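Local coordinates for protein histone-lysine N-methyltransferase, H3 lysine-9 specific SUVH4 (Arabidopsis thaliana, PDB 4QEO) that methylates a lysine of histone H3, a mark of transcriptional repression, and binds methylated DNA, coupling DNA methylation to gene silencing, at residues A[310-316]-A[328-333]. Coordinates in Å, arbitrary orientation, origin at the centre of the assembly. Numbering follows the deposited sequence.
Sequences NGGNFPY and RDVVFE
A Schellman motif ends the helix: Gly311 and Gly312 take positive phi (106° and 101°), where a side chain would jam against the preceding carbonyl, turning the chain back past extended residues 330-333. Asn310 CA lies 5.9 Å from Phe332 CA. The Asn310 carboxamide (chi1 m) can both accept and donate: OD1 accepts from Phe332 N (2.8 Å), ND2 donates to Phe332 O (2.9 Å). Long, donor-rich Arg328 gives weak hydrogen bonds from NH1 to Asn310 O (2.7 Å) and NH2 to Asn313 OD1 (3.4 Å), Pro315 CB covering one guanidinium face. A water donates to Asn310 OD1 (3.0 Å) and Val330 O (2.5 Å), accepting weakly from Arg328 NH1 (3.1 Å). Compact, apolar Pro315 CG and Val331 CG1 meet at 3.8 Å beside Tyr316, long enough for OH to hydrogen-bond weakly to Glu333 OE2 (2.6 Å), a carboxylate shared with Gln350 and Arg483. In the pre-SET region, whose cysteines hold a triangular three-zinc cluster, Phe314 packs on helix 305-309, and strand 331-332 parallels SET strand 467-473.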
ATOM      1  N   ASN A 310       0.349  25.388  -5.091  1.00 52.44           N
ATOM      2  CA  ASN A 310       0.896  24.267  -4.313  1.00 52.23           C
ATOM      3  C   ASN A 310       2.318  24.489  -3.780  1.00 61.12           C
ATOM      4  O   ASN A 310       2.890  23.620  -3.114  1.00 60.94           O
ATOM      5  CB  ASN A 310       0.810  22.958  -5.096  1.00 43.68           C
ATOM      6  CG  ASN A 310      -0.611  22.473  -5.254  1.00 44.07           C
ATOM      7  OD1 ASN A 310      -1.233  22.022  -4.291  1.00 42.12           O
ATOM      8  ND2 ASN A 310      -1.136  22.563  -6.472  1.00 40.47           N
ATOM      9  N   GLY A 311       2.883  25.655  -4.067  1.00 66.18           N
ATOM     10  CA  GLY A 311       4.218  25.977  -3.601  1.00 70.07           C
ATOM     11  C   GLY A 311       5.246  25.918  -4.710  1.00 70.78           C
ATOM     12  O   GLY A 311       6.449  25.908  -4.454  1.00 74.24           O
ATOM     13  N   GLY A 312       4.771  25.870  -5.948  1.00 65.88           N
ATOM     14  CA  GLY A 312       5.649  25.904  -7.101  1.00 65.24           C
ATOM     15  C   GLY A 312       5.879  24.545  -7.727  1.00 65.08           C
ATOM     16  O   GLY A 312       6.778  24.381  -8.546  1.00 66.95           O
ATOM     17  N   ASN A 313       5.058  23.571  -7.353  1.00 69.50           N
ATOM     18  CA  ASN A 313       5.226  22.207  -7.843  1.00 66.61           C
ATOM     19  C   ASN A 313       3.917  21.428  -7.845  1.00 59.12           C
ATOM     20  O   ASN A 313       3.009  21.723  -7.074  1.00 62.78           O
ATOM     21  CB  ASN A 313       6.278  21.477  -7.007  1.00 72.51           C
ATOM     22  CG  ASN A 313       6.301  21.947  -5.559  1.00 78.39           C
ATOM     23  OD1 ASN A 313       5.300  21.856  -4.846  1.00 73.90           O
ATOM     24  ND2 ASN A 313       7.451  22.446  -5.118  1.00 86.81           N
ATOM     25  N   PHE A 314       3.820  20.440  -8.725  1.00 46.25           N
ATOM     26  CA  PHE A 314       2.649  19.576  -8.765  1.00 44.05           C
ATOM     27  C   PHE A 314       2.695  18.516  -7.667  1.00 41.74           C
ATOM     28  O   PHE A 314       3.705  17.831  -7.496  1.00 43.61           O
ATOM     29  CB  PHE A 314       2.502  18.929 -10.140  1.00 44.61           C
ATOM     30  CG  PHE A 314       2.228  19.917 -11.227  1.00 48.37           C
ATOM     31  CD1 PHE A 314       0.951  20.428 -11.405  1.00 49.46           C
ATOM     32  CD2 PHE A 314       3.249  20.360 -12.055  1.00 48.57           C
ATOM     33  CE1 PHE A 314       0.691  21.360 -12.402  1.00 50.25           C
ATOM     34  CE2 PHE A 314       2.993  21.284 -13.058  1.00 53.86           C
ATOM     35  CZ  PHE A 314       1.712  21.785 -13.229  1.00 50.52           C
ATOM     36  N   PRO A 315       1.600  18.414  -6.901  1.00 38.04           N
ATOM     37  CA  PRO A 315       1.478  17.459  -5.794  1.00 38.38           C
ATOM     38  C   PRO A 315       1.260  16.032  -6.291  1.00 34.33           C
ATOM     39  O   PRO A 315       1.545  15.084  -5.556  1.00 36.47           O
ATOM     40  CB  PRO A 315       0.259  17.979  -5.018  1.00 38.68           C
ATOM     41  CG  PRO A 315      -0.549  18.721  -6.044  1.00 41.17           C
ATOM     42  CD  PRO A 315       0.456  19.344  -6.971  1.00 38.69           C
ATOM     43  N   TYR A 316       0.785  15.881  -7.524  1.00 33.27           N
ATOM     44  CA  TYR A 316       0.558  14.559  -8.093  1.00 36.10           C
ATOM     45  C   TYR A 316       1.576  14.253  -9.159  1.00 41.76           C
ATOM     46  O   TYR A 316       2.019  15.153  -9.874  1.00 33.54           O
ATOM     47  CB  TYR A 316      -0.823  14.439  -8.732  1.00 32.83           C
ATOM     48  CG  TYR A 316      -1.995  14.657  -7.806  1.00 33.97           C
ATOM     49  CD1 TYR A 316      -2.380  13.682  -6.890  1.00 34.81           C
ATOM     50  CD2 TYR A 316      -2.746  15.826  -7.881  1.00 30.22           C
ATOM     51  CE1 TYR A 316      -3.463  13.872  -6.058  1.00 31.66           C
ATOM     52  CE2 TYR A 316      -3.829  16.032  -7.052  1.00 29.49           C
ATOM     53  CZ  TYR A 316      -4.188  15.056  -6.148  1.00 34.87           C
ATOM     54  OH  TYR A 316      -5.273  15.269  -5.334  1.00 33.13           O
ATOM     55  N   ARG A 328      -0.108  16.674   2.559  1.00 42.19           N
ATOM     56  CA  ARG A 328       0.077  18.114   2.733  1.00 47.71           C
ATOM     57  C   ARG A 328      -1.040  18.661   3.597  1.00 47.02           C
ATOM     58  O   ARG A 328      -2.058  17.994   3.793  1.00 47.30           O
ATOM     59  CB  ARG A 328       0.009  18.829   1.382  1.00 51.72           C
ATOM     60  CG  ARG A 328       0.960  18.291   0.339  1.00 56.86           C
ATOM     61  CD  ARG A 328       1.568  19.421  -0.445  1.00 62.70           C
ATOM     62  NE  ARG A 328       2.324  18.944  -1.594  1.00 68.34           N
ATOM     63  CZ  ARG A 328       2.860  19.745  -2.508  1.00 73.64           C
ATOM     64  NH1 ARG A 328       2.720  21.059  -2.400  1.00 72.55           N
ATOM     65  NH2 ARG A 328       3.535  19.234  -3.530  1.00 77.10           N
ATOM     66  N   ASP A 329      -0.866  19.890   4.083  1.00 51.05           N
ATOM     67  CA  ASP A 329      -1.942  20.609   4.751  1.00 46.79           C
ATOM     68  C   ASP A 329      -3.127  20.718   3.805  1.00 46.29           C
ATOM     69  O   ASP A 329      -4.272  20.463   4.190  1.00 46.16           O
ATOM     70  CB  ASP A 329      -1.488  22.007   5.180  1.00 53.54           C
ATOM     71  CG  ASP A 329      -0.683  21.990   6.462  1.00 60.91           C
ATOM     72  OD1 ASP A 329      -0.685  20.946   7.149  1.00 59.60           O
ATOM     73  OD2 ASP A 329      -0.055  23.022   6.789  1.00 66.66           O
ATOM     74  N   VAL A 330      -2.854  21.088   2.559  1.00 43.43           N
ATOM     75  CA  VAL A 330      -3.915  21.151   1.553  1.00 41.33           C
ATOM     76  C   VAL A 330      -3.347  20.969   0.145  1.00 38.68           C
ATOM     77  O   VAL A 330      -2.241  21.411  -0.154  1.00 37.73           O
ATOM     78  CB  VAL A 330      -4.742  22.461   1.664  1.00 53.54           C
ATOM     79  CG1 VAL A 330      -3.897  23.666   1.305  1.00 54.29           C
ATOM     80  CG2 VAL A 330      -6.006  22.400   0.790  1.00 50.50           C
ATOM     81  N   VAL A 331      -4.098  20.279  -0.706  1.00 37.17           N
ATOM     82  CA  VAL A 331      -3.719  20.120  -2.105  1.00 40.22           C
ATOM     83  C   VAL A 331      -4.603  21.050  -2.938  1.00 40.68           C
ATOM     84  O   VAL A 331      -5.807  21.136  -2.707  1.00 36.09           O
ATOM     85  CB  VAL A 331      -3.864  18.632  -2.577  1.00 34.09           C
ATOM     86  CG1 VAL A 331      -3.811  18.521  -4.094  1.00 34.85           C
ATOM     87  CG2 VAL A 331      -2.789  17.758  -1.954  1.00 32.88           C
ATOM     88  N   PHE A 332      -3.996  21.770  -3.876  1.00 38.60           N
ATOM     89  CA  PHE A 332      -4.730  22.693  -4.735  1.00 39.86           C
ATOM     90  C   PHE A 332      -4.881  22.112  -6.130  1.00 37.34           C
ATOM     91  O   PHE A 332      -3.946  22.132  -6.931  1.00 37.78           O
ATOM     92  CB  PHE A 332      -4.020  24.040  -4.822  1.00 38.55           C
ATOM     93  CG  PHE A 332      -4.074  24.849  -3.554  1.00 43.63           C
ATOM     94  CD1 PHE A 332      -5.162  25.663  -3.277  1.00 48.78           C
ATOM     95  CD2 PHE A 332      -3.026  24.818  -2.652  1.00 47.56           C
ATOM     96  CE1 PHE A 332      -5.207  26.425  -2.116  1.00 49.79           C
ATOM     97  CE2 PHE A 332      -3.063  25.577  -1.490  1.00 51.01           C
ATOM     98  CZ  PHE A 332      -4.156  26.384  -1.225  1.00 51.13           C
ATOM     99  N   GLU A 333      -6.065  21.589  -6.408  1.00 35.45           N
ATOM    100  CA  GLU A 333      -6.342  20.990  -7.694  1.00 32.14           C
ATOM    101  C   GLU A 333      -6.903  22.006  -8.672  1.00 38.83           C
ATOM    102  O   GLU A 333      -7.477  23.031  -8.280  1.00 37.57           O
ATOM    103  CB  GLU A 333      -7.326  19.829  -7.547  1.00 28.58           C
ATOM    104  CG  GLU A 333      -6.678  18.527  -7.088  1.00 28.08           C
ATOM    105  CD  GLU A 333      -7.642  17.345  -7.072  1.00 34.82           C
ATOM    106  OE1 GLU A 333      -8.835  17.518  -7.401  1.00 32.86           O
ATOM    107  OE2 GLU A 333      -7.201  16.234  -6.727  1.00 34.64           O
TER
HETATM  108  O   HOH W   1      -0.125  21.863  -1.472  1.00 49.81           O